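Long-range contacts in uncharacterized protein (Pyrococcus furiosus, PDB 4XLZ), which probably removes an acetyl group from N,N'-diacetylchitobiose as a metal-dependent deacetylase of carbohydrate esterase family 14: residues Ile37-Asp43 / His148-Thr154; Asp43-Met48 / Leu189-His193; Gly47-Thr51 / Gly247-Arg251; Ile52-Ser56 / Leu98-Arg102; Met205-Leu209 / Leu231-Thr235. All blocks are in the same frame, centred on the assembly; numbering follows the deposited sequence. Where two conformers were deposited one is given.

Contacts 1 and 2 form the buried metal centre: they share Asp43, sit at the end of the parallel sheet, and mix metal ligation with polar bonds and aromatic packing. Contacts 2, 3 and 4 follow helix 43-57 from its first turn outward, meeting in order a tyrosine pair, a buried glutamate with a phenylalanine, and the end of helix 81-99. Contact 4 is the least buried of the five and combines bonds to backbone carbonyl oxygens and a water with a small apolar patch. Contact 5 lies farthest from the chain centre, yet it is mostly buried, with a salt bridge at its exposed side. Lys208 of contact 5 joins it to contacts 2 and 3 through Ile46 and Glu248.

Contact 1: residues Ile37-Asp43 / His148-Thr154; sequences IEPHPDD and HPDHRRT. With CD (cadmium ion), chain G.
Pro39, just past strand 33-38, has its CA 5.7 Å from the CA of His151 in the first turn of helix 149-164; beyond it a type II turn from His40 to Asp43 leads into helix 43-57. His148 sits at the N-cap of the facing helix, its ND1 accepting from the backbone N of Asp150. A cadmium ion joins the segments, bound by His40 ND1 at 2.3 Å, by His151 NE2 at 2.3 Å, by both carboxylate oxygens of Asp43 and by water 1. This two-histidine, one-aspartate set is the metal site of the GlcNAc-PI de-N-acetylase family, whose relatives typically hold zinc. The two imidazoles meet rim to rim with their planes 38° apart, each turning a nitrogen to the ion. His40 NE2 donates to Asp150 OD1 over 2.9 Å, using the oxygen's anti lone pair; the same OD1 also accepts from Thr112 N, and the bond holds the His40 ring against rotation. His40 CE1 lies over one face of the His148 ring, offset toward its rim, the planes 59° apart. Asp43 is steadied by His40 N, which donates to OD2, and has Tyr191 as a second partner. Pro39 CG lies over a face of the His151 ring, 3.7 Å from its centroid. With Thr154 OG1 beside its backbone N (chi1 -65°), CG2 falls on the far side from that N, 3.7 Å from Ile37 CG2.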
# COMPACT_ATOMS: atom_id res chain seq x y z
N ILE A 37 10.69 -4.66 -23.94
CA ILE A 37 9.86 -4.86 -22.74
C ILE A 37 8.39 -4.89 -23.14
O ILE A 37 7.88 -3.93 -23.84
CB ILE A 37 10.09 -3.67 -21.80
CG1 ILE A 37 11.63 -3.72 -21.42
CG2 ILE A 37 9.29 -3.96 -20.49
CD1 ILE A 37 11.98 -2.59 -20.35
N GLU A 38 7.71 -5.94 -22.78
CA GLU A 38 6.27 -6.15 -23.12
C GLU A 38 5.48 -6.31 -21.88
O GLU A 38 5.83 -7.04 -20.96
CB GLU A 38 5.99 -7.37 -24.06
CG GLU A 38 6.70 -8.66 -23.53
CD GLU A 38 6.48 -9.86 -24.47
OE1 GLU A 38 5.89 -9.67 -25.54
OE2 GLU A 38 6.78 -11.03 -24.06
N PRO A 39 4.29 -5.75 -21.87
CA PRO A 39 3.40 -5.94 -20.69
C PRO A 39 2.90 -7.35 -20.53
O PRO A 39 2.89 -7.89 -19.41
CB PRO A 39 2.20 -4.95 -20.97
CG PRO A 39 2.77 -3.85 -21.84
CD PRO A 39 3.89 -4.60 -22.76
N HIS A 40 2.50 -7.98 -21.71
CA HIS A 40 1.96 -9.34 -21.70
C HIS A 40 2.68 -10.12 -22.81
O HIS A 40 3.27 -9.53 -23.69
CB HIS A 40 0.44 -9.26 -22.12
CG HIS A 40 -0.32 -8.34 -21.23
ND1 HIS A 40 -0.92 -7.20 -21.76
CD2 HIS A 40 -0.67 -8.44 -19.93
CE1 HIS A 40 -1.58 -6.60 -20.76
NE2 HIS A 40 -1.44 -7.33 -19.64
N PRO A 41 2.59 -11.47 -22.68
CA PRO A 41 3.16 -12.31 -23.77
C PRO A 41 2.30 -11.98 -25.10
O PRO A 41 1.08 -11.96 -25.09
CB PRO A 41 2.77 -13.75 -23.33
CG PRO A 41 2.63 -13.64 -21.81
CD PRO A 41 1.93 -12.27 -21.65
N ASP A 42 3.05 -11.57 -26.05
CA ASP A 42 2.61 -11.21 -27.41
C ASP A 42 2.72 -9.77 -27.73
O ASP A 42 2.70 -9.40 -28.88
CB ASP A 42 1.24 -11.75 -27.86
CG ASP A 42 0.00 -11.01 -27.27
OD1 ASP A 42 0.10 -9.83 -26.85
OD2 ASP A 42 -1.15 -11.60 -27.28
N ASP A 43 3.00 -8.91 -26.70
CA ASP A 43 3.05 -7.52 -27.14
C ASP A 43 4.29 -7.09 -27.94
O ASP A 43 4.21 -6.18 -28.77
CB ASP A 43 3.02 -6.53 -25.85
CG ASP A 43 1.67 -6.43 -25.26
OD1 ASP A 43 0.69 -6.07 -26.06
OD2 ASP A 43 1.42 -6.76 -24.08
N HIS A 148 -5.41 0.10 -20.49
CA HIS A 148 -4.94 -1.08 -19.71
C HIS A 148 -3.79 -0.57 -18.77
O HIS A 148 -2.73 -0.14 -19.24
CB HIS A 148 -4.35 -2.13 -20.70
CG HIS A 148 -4.32 -3.50 -20.05
ND1 HIS A 148 -3.84 -3.72 -18.76
CD2 HIS A 148 -4.82 -4.68 -20.48
CE1 HIS A 148 -4.03 -4.98 -18.43
NE2 HIS A 148 -4.65 -5.60 -19.47
N PRO A 149 -4.05 -0.71 -17.48
CA PRO A 149 -3.02 -0.15 -16.51
C PRO A 149 -1.69 -0.91 -16.69
O PRO A 149 -0.62 -0.33 -16.51
CB PRO A 149 -3.61 -0.46 -15.13
CG PRO A 149 -4.64 -1.57 -15.34
CD PRO A 149 -5.23 -1.25 -16.77
N ASP A 150 -1.72 -2.23 -17.11
CA ASP A 150 -0.42 -2.90 -17.26
C ASP A 150 0.36 -2.22 -18.39
O ASP A 150 1.59 -2.24 -18.40
CB ASP A 150 -0.60 -4.40 -17.69
CG ASP A 150 -1.20 -5.28 -16.62
OD1 ASP A 150 -1.63 -6.42 -16.93
OD2 ASP A 150 -1.30 -4.91 -15.39
N HIS A 151 -0.31 -1.76 -19.47
CA HIS A 151 0.45 -1.11 -20.54
C HIS A 151 1.00 0.25 -20.10
O HIS A 151 2.18 0.53 -20.37
CB HIS A 151 -0.54 -0.92 -21.75
CG HIS A 151 -0.60 -2.17 -22.59
ND1 HIS A 151 -0.36 -2.11 -23.95
CD2 HIS A 151 -0.72 -3.47 -22.23
CE1 HIS A 151 -0.42 -3.39 -24.42
NE2 HIS A 151 -0.71 -4.20 -23.42
N ARG A 152 0.16 1.10 -19.46
CA ARG A 152 0.65 2.42 -19.06
C ARG A 152 1.83 2.23 -18.04
O ARG A 152 2.87 2.88 -18.20
CB ARG A 152 -0.45 3.17 -18.33
CG ARG A 152 -1.64 3.52 -19.24
CD ARG A 152 -2.62 4.43 -18.48
NE ARG A 152 -3.27 3.77 -17.34
CZ ARG A 152 -4.50 3.40 -17.24
NH1 ARG A 152 -5.34 3.47 -18.31
NH2 ARG A 152 -4.95 2.87 -16.12
N ARG A 153 1.62 1.32 -17.11
CA ARG A 153 2.69 1.13 -16.10
C ARG A 153 3.98 0.57 -16.72
O ARG A 153 5.09 1.00 -16.30
CB ARG A 153 2.20 0.26 -14.97
CG ARG A 153 1.09 0.99 -14.13
CD ARG A 153 0.42 0.06 -13.15
NE ARG A 153 -0.48 0.87 -12.36
CZ ARG A 153 -0.89 0.50 -11.17
NH1 ARG A 153 -0.62 -0.73 -10.63
NH2 ARG A 153 -1.65 1.44 -10.45
N THR A 154 3.86 -0.37 -17.70
CA THR A 154 5.10 -0.83 -18.29
C THR A 154 5.87 0.29 -18.91
O THR A 154 7.13 0.36 -18.82
CB THR A 154 4.71 -1.93 -19.34
OG1 THR A 154 4.15 -3.05 -18.68
CG2 THR A 154 6.01 -2.41 -20.06
CD CD G . -0.87 -6.43 -23.95
O HOH W 1 -3.45 -6.44 -23.76

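Contact 2: residues Asp43-Met48 / Leu189-His193; sequences DCAIGM and LYYTH. With CD (cadmium ion), chain G; CD (cadmium ion), chain J.
Tyr190 and Tyr191 both lay their rings against the start of helix 43-57, and Gly47 is where they meet it: its CA is 3.7 Å from Tyr190 CD2 and 3.6 Å from Tyr191 CE1. A side chain at Gly47 would run into Tyr190 CD2, so glycine lets the strand end approach closely. The rings also touch one another, Tyr190 CD2 standing over one face of Tyr191 near its rim. Tyr191 turns its hydroxyl edge to the helix and donates from OH to Asp43 OD1 over 2.7 Å, on the anti lone pair; carboxylate and ring planes stand 84° apart. Ile46 CG2 comes to the same edge, 3.4 Å from Tyr191 OH, and Ile260 of a second subunit packs on both side chains. Tyr190 is oriented differently. Its CG lies between the backbone N and the carbonyl carbon (chi1 62°), and its ring lies along the turn from Gly47 back to Asp43 O, with OH bonded to Ile37 O of the central strand. Met48, present as selenomethionine, crosses this ring at about a right angle: CG lies over a face, and Met48 SE is 3.8 Å from Tyr190 CD1 in an oblique Met-aromatic contact. Because Asp43 OD1 is also a cadmium ligand, Tyr191 acts as a second-shell residue that positions a first-shell carboxylate, here at the carboxyl end of the parallel strands, the usual place for the active site in a Rossmann-like sheet.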
# COMPACT_ATOMS: atom_id res chain seq x y z
N ASP A 43 3.00 -8.91 -26.70
CA ASP A 43 3.05 -7.52 -27.14
C ASP A 43 4.29 -7.09 -27.94
O ASP A 43 4.21 -6.18 -28.77
CB ASP A 43 3.02 -6.53 -25.85
CG ASP A 43 1.67 -6.43 -25.26
OD1 ASP A 43 0.69 -6.07 -26.06
OD2 ASP A 43 1.42 -6.76 -24.08
N CYS A 44 5.44 -7.71 -27.72
CA CYS A 44 6.62 -7.41 -28.59
C CYS A 44 6.28 -7.83 -30.06
O CYS A 44 6.61 -7.03 -30.94
CB CYS A 44 7.84 -8.22 -28.10
SG CYS A 44 8.52 -7.45 -26.60
N ALA A 45 5.68 -9.02 -30.19
CA ALA A 45 5.38 -9.44 -31.58
C ALA A 45 4.37 -8.49 -32.19
O ALA A 45 4.52 -8.12 -33.38
CB ALA A 45 4.78 -10.84 -31.59
N ILE A 46 3.33 -8.12 -31.43
CA ILE A 46 2.30 -7.19 -32.02
C ILE A 46 2.84 -5.84 -32.28
O ILE A 46 2.63 -5.24 -33.37
CB ILE A 46 1.03 -7.19 -31.17
CG1 ILE A 46 0.38 -8.56 -31.05
CG2 ILE A 46 0.04 -6.03 -31.60
CD1 ILE A 46 -0.67 -8.66 -29.92
N GLY A 47 3.52 -5.26 -31.27
CA GLY A 47 3.96 -3.87 -31.46
C GLY A 47 5.12 -3.70 -32.42
O GLY A 47 5.24 -2.66 -33.09
N MSE A 48 6.04 -4.70 -32.49
CA MSE A 48 7.28 -4.46 -33.20
C MSE A 48 7.93 -5.71 -33.74
O MSE A 48 9.11 -5.75 -33.89
CB MSE A 48 8.34 -3.62 -32.36
CG MSE A 48 8.68 -4.27 -31.00
SE MSE A 48 10.09 -3.32 -30.11
CE MSE A 48 11.50 -3.50 -31.44
N LEU A 189 9.97 4.06 -28.11
CA LEU A 189 8.60 3.73 -27.59
C LEU A 189 7.80 3.21 -28.79
O LEU A 189 7.65 3.92 -29.80
CB LEU A 189 7.93 4.96 -27.01
CG LEU A 189 8.82 5.50 -25.83
CD1 LEU A 189 8.02 6.75 -25.39
CD2 LEU A 189 8.96 4.49 -24.70
N TYR A 190 7.24 2.02 -28.61
CA TYR A 190 6.29 1.49 -29.65
C TYR A 190 4.87 1.65 -29.14
O TYR A 190 4.64 2.20 -28.08
CB TYR A 190 6.64 0.05 -30.03
CG TYR A 190 6.57 -1.05 -28.92
CD1 TYR A 190 7.68 -1.31 -28.02
CD2 TYR A 190 5.38 -1.76 -28.72
CE1 TYR A 190 7.52 -2.29 -27.08
CE2 TYR A 190 5.29 -2.76 -27.73
CZ TYR A 190 6.36 -2.97 -26.89
OH TYR A 190 6.18 -3.99 -25.97
N TYR A 191 3.88 1.17 -29.91
CA TYR A 191 2.49 1.42 -29.57
C TYR A 191 2.25 2.94 -29.40
O TYR A 191 1.72 3.39 -28.33
CB TYR A 191 2.00 0.64 -28.33
CG TYR A 191 1.76 -0.86 -28.42
CD1 TYR A 191 1.25 -1.45 -29.61
CD2 TYR A 191 2.00 -1.68 -27.31
CE1 TYR A 191 0.99 -2.79 -29.64
CE2 TYR A 191 1.72 -3.08 -27.32
CZ TYR A 191 1.23 -3.60 -28.53
OH TYR A 191 0.86 -4.88 -28.46
N THR A 192 2.71 3.72 -30.41
CA THR A 192 2.73 5.20 -30.25
C THR A 192 1.87 5.89 -31.27
O THR A 192 1.84 5.45 -32.47
CB THR A 192 4.16 5.68 -30.28
OG1 THR A 192 4.17 7.10 -29.99
CG2 THR A 192 4.92 5.45 -31.64
N HIS A 193 1.15 6.89 -30.81
CA HIS A 193 0.40 7.82 -31.73
C HIS A 193 1.37 8.90 -32.32
O HIS A 193 0.94 9.62 -33.26
CB HIS A 193 -0.76 8.44 -30.93
CG HIS A 193 -1.55 9.53 -31.61
ND1 HIS A 193 -1.65 10.79 -31.07
CD2 HIS A 193 -2.34 9.55 -32.72
CE1 HIS A 193 -2.41 11.54 -31.83
NE2 HIS A 193 -2.83 10.83 -32.85
CD CD G . -0.87 -6.43 -23.95
CD CD J . -4.35 11.63 -34.28
O HOH W 1 -3.45 -6.44 -23.76
O HOH W 2 -3.50 13.15 -32.88
O HOH W 3 -4.80 13.64 -35.25
O HOH W 4 -4.04 9.94 -35.98

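Contact 3: residues Gly47-Thr51 / Gly247-Arg251; sequences GMGGT and GEGFR
Glu248 reaches helix 43-57 as a nearly straight chain: CG lies beside its backbone N (chi1 -78°) and CD continues extended (chi2 172°), while Thr51 swings OG1 to the side of its own backbone N, a turn that brings it to the carboxylate. The helix is kinked here, since the amides of Gly50 and Thr51 lack bonds to the preceding turn, and the glutamate supplies the missing acceptors. Gly50 N donates to Glu248 OE2 over 2.8 Å, and Thr51 N to OE1 over 2.8 Å, each on the syn side but tilted out of the carboxylate plane. Thr51 OG1 adds a third bond, 2.7 Å to Glu248 OE1, arriving nearly in line with the C-O bond. OE1 thus takes two donors from one residue, and OE2 is shared between Gly50 and the ammonium of Lys208, whose positive charge probably favours an ionised glutamate in this buried place. A side chain at Gly50 would be tight against OE2. Beside the carboxylate, Phe250 points the edge of its ring at the helix: CZ is 3.7 Å from Met48 CB and 3.5 Å from Thr51 OG1. The selenium of Met48 also lies at this edge, 5.4 Å from the ring centroid. Helix and strand axes pass 7.7 Å apart at 112°. Strand 247-250 pairs antiparallel with strand 197-200, Phe28 meets Phe250 edge-to-face, and Arg251 continues to strand 186-190 through a backbone bond to Leu189.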
# COMPACT_ATOMS: atom_id res chain seq x y z
N GLY A 47 3.52 -5.26 -31.27
CA GLY A 47 3.96 -3.87 -31.46
C GLY A 47 5.12 -3.70 -32.42
O GLY A 47 5.24 -2.66 -33.09
N MSE A 48 6.04 -4.70 -32.49
CA MSE A 48 7.28 -4.46 -33.20
C MSE A 48 7.93 -5.71 -33.74
O MSE A 48 9.11 -5.75 -33.89
CB MSE A 48 8.34 -3.62 -32.36
CG MSE A 48 8.68 -4.27 -31.00
SE MSE A 48 10.09 -3.32 -30.11
CE MSE A 48 11.50 -3.50 -31.44
N GLY A 49 7.11 -6.73 -33.97
CA GLY A 49 7.65 -8.02 -34.43
C GLY A 49 8.49 -7.92 -35.75
O GLY A 49 9.55 -8.57 -35.85
N GLY A 50 8.04 -7.11 -36.71
CA GLY A 50 8.91 -6.92 -37.91
C GLY A 50 10.27 -6.36 -37.68
O GLY A 50 11.31 -6.83 -38.17
N THR A 51 10.35 -5.31 -36.78
CA THR A 51 11.58 -4.78 -36.43
C THR A 51 12.49 -5.71 -35.60
O THR A 51 13.66 -5.68 -35.80
CB THR A 51 11.34 -3.42 -35.65
OG1 THR A 51 10.57 -2.53 -36.47
CG2 THR A 51 12.61 -2.74 -35.20
N GLY A 247 4.35 -0.34 -42.04
CA GLY A 247 5.47 0.16 -41.20
C GLY A 247 5.17 -0.14 -39.71
O GLY A 247 4.08 -0.45 -39.30
N GLU A 248 6.28 -0.12 -38.98
CA GLU A 248 6.19 -0.06 -37.48
C GLU A 248 6.78 1.26 -37.00
O GLU A 248 7.83 1.67 -37.42
CB GLU A 248 7.00 -1.21 -36.87
CG GLU A 248 6.19 -2.53 -36.99
CD GLU A 248 6.98 -3.78 -36.59
OE1 GLU A 248 8.15 -3.66 -36.30
OE2 GLU A 248 6.31 -4.85 -36.58
N GLY A 249 6.00 1.93 -36.12
CA GLY A 249 6.44 3.22 -35.68
C GLY A 249 7.02 3.24 -34.25
O GLY A 249 6.56 2.46 -33.38
N PHE A 250 7.95 4.17 -34.09
CA PHE A 250 8.65 4.31 -32.78
C PHE A 250 8.77 5.79 -32.55
O PHE A 250 8.99 6.64 -33.43
CB PHE A 250 10.06 3.71 -32.88
CG PHE A 250 10.02 2.26 -33.15
CD1 PHE A 250 9.87 1.29 -32.15
CD2 PHE A 250 10.14 1.80 -34.52
CE1 PHE A 250 9.73 -0.06 -32.42
CE2 PHE A 250 9.98 0.43 -34.78
CZ PHE A 250 9.82 -0.54 -33.75
N ARG A 251 8.73 6.14 -31.23
CA ARG A 251 9.07 7.48 -30.85
C ARG A 251 10.39 7.45 -30.08
O ARG A 251 10.59 6.71 -29.15
CB ARG A 251 7.99 8.13 -29.93
CG ARG A 251 8.33 9.58 -29.63
CD ARG A 251 7.21 10.26 -28.89
NE ARG A 251 7.58 11.67 -28.65
CZ ARG A 251 7.50 12.61 -29.57
NH1 ARG A 251 7.00 12.33 -30.80
NH2 ARG A 251 7.85 13.90 -29.22

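Contact 4: residues Ile52-Ser56 / Leu98-Arg102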
# COMPACT_ATOMS: atom_id res chain seq x y z
N ILE A 52 11.87 -6.49 -34.72
CA ILE A 52 12.65 -7.47 -33.97
C ILE A 52 13.31 -8.48 -35.00
O ILE A 52 14.47 -8.79 -34.80
CB ILE A 52 11.71 -8.26 -33.01
CG1 ILE A 52 11.37 -7.31 -31.82
CG2 ILE A 52 12.40 -9.45 -32.48
CD1 ILE A 52 10.16 -7.83 -31.04
N LYS A 53 12.53 -8.89 -35.99
CA LYS A 53 13.18 -9.82 -37.00
C LYS A 53 14.25 -9.09 -37.80
O LYS A 53 15.33 -9.67 -37.96
CB LYS A 53 12.08 -10.33 -37.89
CG LYS A 53 12.70 -11.32 -39.09
CD LYS A 53 13.19 -12.62 -38.46
CE LYS A 53 13.82 -13.77 -39.46
NZ LYS A 53 13.98 -14.91 -38.34
N LYS A 54 14.10 -7.81 -38.17
CA LYS A 54 15.17 -7.07 -38.85
C LYS A 54 16.36 -6.98 -38.02
O LYS A 54 17.54 -7.14 -38.41
CB LYS A 54 14.73 -5.68 -39.25
CG LYS A 54 13.77 -5.69 -40.46
CD LYS A 54 13.58 -4.17 -40.92
CE LYS A 54 13.28 -3.85 -42.48
NZ LYS A 54 12.63 -5.00 -43.20
N LEU A 55 16.12 -6.65 -36.74
CA LEU A 55 17.28 -6.53 -35.86
C LEU A 55 17.99 -7.87 -35.69
O LEU A 55 19.26 -7.92 -35.80
CB LEU A 55 16.76 -6.03 -34.42
CG LEU A 55 16.43 -4.52 -34.34
CD1 LEU A 55 15.58 -4.30 -33.03
CD2 LEU A 55 17.53 -3.51 -34.40
N SER A 56 17.29 -8.96 -35.41
CA SER A 56 17.93 -10.27 -35.20
C SER A 56 18.76 -10.63 -36.49
O SER A 56 19.84 -11.13 -36.36
CB SER A 56 16.86 -11.36 -35.06
OG SER A 56 16.38 -11.18 -33.78
N LEU A 98 10.52 -17.68 -33.94
CA LEU A 98 10.30 -17.14 -35.32
C LEU A 98 10.93 -15.83 -35.59
O LEU A 98 11.34 -15.48 -36.71
CB LEU A 98 8.83 -17.04 -35.64
CG LEU A 98 7.99 -18.33 -35.58
CD1 LEU A 98 6.43 -18.18 -35.52
CD2 LEU A 98 8.35 -19.10 -36.92
N LEU A 99 11.04 -14.98 -34.51
CA LEU A 99 11.61 -13.68 -34.66
C LEU A 99 13.12 -13.55 -34.34
O LEU A 99 13.66 -12.46 -34.43
CB LEU A 99 10.79 -12.65 -33.73
CG LEU A 99 9.31 -12.64 -34.08
CD1 LEU A 99 8.60 -11.62 -33.14
CD2 LEU A 99 9.12 -12.15 -35.55
N GLY A 100 13.77 -14.68 -33.97
CA GLY A 100 15.23 -14.64 -33.74
C GLY A 100 15.59 -14.26 -32.32
O GLY A 100 16.76 -14.01 -32.05
N VAL A 101 14.56 -14.32 -31.45
CA VAL A 101 14.87 -13.93 -30.02
C VAL A 101 15.21 -15.22 -29.24
O VAL A 101 14.43 -16.21 -29.29
CB VAL A 101 13.56 -13.23 -29.47
CG1 VAL A 101 13.65 -13.01 -27.84
CG2 VAL A 101 13.33 -11.99 -30.18
N ARG A 102 16.27 -15.14 -28.43
CA ARG A 102 16.67 -16.36 -27.75
C ARG A 102 16.63 -16.26 -26.24
O ARG A 102 17.06 -17.19 -25.56
CB ARG A 102 18.18 -16.66 -28.06
CG ARG A 102 18.41 -17.03 -29.57
CD ARG A 102 19.91 -16.94 -29.95
NE ARG A 102 19.97 -16.56 -31.38
CZ ARG A 102 19.74 -17.39 -32.41
NH1 ARG A 102 19.47 -18.68 -32.21
NH2 ARG A 102 19.78 -16.94 -33.65
O HOH W 5 18.33 -11.78 -31.42
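Lys53 and Leu99 lie with their CA atoms only 4.8 Å apart, and Ser56 and Gly100 are nearly as close, so polar side chains of helix 43-57 reach the backbone where helix 81-99 ends. Among the polar contacts, Lys53 NZ donates to Leu98 O over 3.2 Å, coming from above the carbonyl plane. With CG opposite the backbone N (chi1 178°) and a bend at chi2 (70°), the lysine folds back to bring its ammonium to the helix terminus, where the charge would probably suit the dipole. A methionine in its place would remove that ammonium, and the Leu98 carbonyl would probably lose this donor and the helix end its nearby positive charge. Ser56 OG lies 3.1 Å from Leu99 O and 3.3 Å from Gly100 O. Water 5 links Ser56 OG to Gly100 O, donating to Gly100 O over 2.8 Å and lying 3.1 Å from Ser56 OG. The apolar contacts form a second group on the inner side: Ile52 CG2 meets Val101 CG2 at 3.6 Å and Leu99 CB at 3.8 Å, and all three residues rest on Tyr64 of strand 61-68. Gly100 is tightly placed, since a CB there would collide with Ser56 CB. Its positive phi and two bonds back into the last turn make a Schellman motif, closing the helix before strand 103-109 in successive beta-alpha-beta crossovers of the Rossmann-like sheet.

Contact 5: residues Met205-Leu209 / Leu231-Thr235; sequences MELKL and LRTVT
Glu206 OE1 is gripped by Arg232 NH2, 3.0 Å away, and by water 6, which donates to it over 2.7 Å. The guanidinium bond is a salt bridge and nearly straight, with an N-H...O angle of 168°; it uses the syn lone pair of OE1, and the carboxylate lies almost coplanar with the guanidinium, their planes 15° apart. Water 6 closes the pair by accepting from Arg232 NH1 over 3.0 Å. NH2 has a further salt bridge to Glu228 in its own helix, and NH1 bonds Tyr246 OH. Leu209 CD1 lies over one face of the guanidinium, 3.4 Å from Arg232 NH2. A leucine in place of Arg232 would probably leave Glu206 without its charged partner and take from Leu209 CD1 the flat guanidinium it packs on. Beneath the salt bridge, Leu209 CD2 slides past Leu231 CD1 at 3.9 Å. Met205, present as selenomethionine, sends CG away from its backbone N and bends at chi2, and its CE meets Thr235 OG1 tip to tip at 3.2 Å, touching Arg232 CG at 3.8 Å as well. The Thr235 hydroxyl, set between its backbone N and carbonyl carbon, lies near the carbonyl oxygens of both Leu231 and Arg232. The segment axes stay 12.3 Å apart at 134°, so long side chains fill the space between helices 205-213 and 221-240. Lys208 leaves this interface for Glu248 of strand 247-250 and for Ile46 of helix 43-57, while Trp224 packs on Leu209 and Leu231.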
# COMPACT_ATOMS: atom_id res chain seq x y z
N MSE A 205 5.66 -8.67 -43.28
CA MSE A 205 4.37 -8.66 -42.69
C MSE A 205 3.86 -10.06 -42.44
O MSE A 205 3.22 -10.38 -41.40
CB MSE A 205 3.40 -7.83 -43.58
CG MSE A 205 2.02 -7.74 -43.00
SE MSE A 205 1.98 -6.77 -41.29
CE MSE A 205 0.07 -6.24 -41.40
N GLU A 206 3.95 -10.99 -43.43
CA GLU A 206 3.38 -12.25 -43.17
C GLU A 206 4.10 -13.03 -42.03
O GLU A 206 3.44 -13.73 -41.32
CB GLU A 206 3.49 -13.11 -44.52
CG GLU A 206 2.50 -12.52 -45.64
CD GLU A 206 0.98 -12.44 -45.21
OE1 GLU A 206 0.50 -11.33 -45.31
OE2 GLU A 206 0.32 -13.43 -44.74
N LEU A 207 5.41 -12.86 -41.93
CA LEU A 207 6.19 -13.45 -40.79
C LEU A 207 5.66 -12.81 -39.45
O LEU A 207 5.44 -13.59 -38.50
CB LEU A 207 7.65 -13.22 -40.99
CG LEU A 207 8.48 -13.80 -39.79
CD1 LEU A 207 8.17 -15.32 -39.56
CD2 LEU A 207 9.99 -13.49 -39.92
N LYS A 208 5.53 -11.49 -39.45
CA LYS A 208 4.99 -10.83 -38.21
C LYS A 208 3.67 -11.44 -37.87
O LYS A 208 3.38 -11.81 -36.70
CB LYS A 208 4.81 -9.33 -38.49
CG LYS A 208 4.10 -8.66 -37.26
CD LYS A 208 4.15 -7.18 -37.48
CE LYS A 208 3.40 -6.61 -36.20
NZ LYS A 208 3.74 -5.21 -35.98
N LEU A 209 2.71 -11.57 -38.82
CA LEU A 209 1.46 -12.10 -38.44
C LEU A 209 1.50 -13.58 -37.99
O LEU A 209 0.75 -13.99 -37.12
CB LEU A 209 0.41 -12.01 -39.65
CG LEU A 209 0.22 -10.57 -40.06
CD1 LEU A 209 -0.76 -10.61 -41.31
CD2 LEU A 209 -0.67 -9.84 -39.02
N LEU A 231 -4.66 -5.07 -37.24
CA LEU A 231 -3.22 -5.01 -37.38
C LEU A 231 -2.77 -4.47 -38.72
O LEU A 231 -1.83 -3.72 -38.84
CB LEU A 231 -2.59 -6.42 -37.26
CG LEU A 231 -2.77 -6.97 -35.82
CD1 LEU A 231 -2.46 -8.51 -35.76
CD2 LEU A 231 -1.81 -6.32 -34.84
N ARG A 232 -3.46 -4.85 -39.85
CA ARG A 232 -3.10 -4.20 -41.05
C ARG A 232 -3.42 -2.73 -41.15
O ARG A 232 -2.64 -2.01 -41.77
CB ARG A 232 -3.87 -4.92 -42.26
CG ARG A 232 -3.59 -6.39 -42.33
CD ARG A 232 -3.40 -6.81 -43.82
NE ARG A 232 -3.23 -8.27 -43.89
CZ ARG A 232 -2.13 -8.83 -44.39
NH1 ARG A 232 -1.18 -8.11 -45.00
NH2 ARG A 232 -2.09 -10.20 -44.40
N THR A 233 -4.51 -2.32 -40.46
CA THR A 233 -4.85 -0.89 -40.45
C THR A 233 -3.74 -0.07 -39.67
O THR A 233 -3.25 0.97 -40.14
CB THR A 233 -6.17 -0.64 -39.86
OG1 THR A 233 -7.17 -1.36 -40.65
CG2 THR A 233 -6.59 0.84 -39.88
N VAL A 234 -3.30 -0.69 -38.53
CA VAL A 234 -2.18 -0.02 -37.79
C VAL A 234 -0.89 0.04 -38.60
O VAL A 234 -0.22 1.07 -38.63
CB VAL A 234 -2.01 -0.73 -36.42
CG1 VAL A 234 -0.82 -0.19 -35.69
CG2 VAL A 234 -3.25 -0.52 -35.55
N THR A 235 -0.51 -1.06 -39.24
CA THR A 235 0.75 -0.99 -40.04
C THR A 235 0.68 -0.05 -41.23
O THR A 235 1.67 0.49 -41.63
CB THR A 235 1.24 -2.41 -40.46
OG1 THR A 235 0.18 -3.05 -41.12
CG2 THR A 235 1.26 -3.23 -39.11
O HOH W 6 1.19 -9.00 -46.55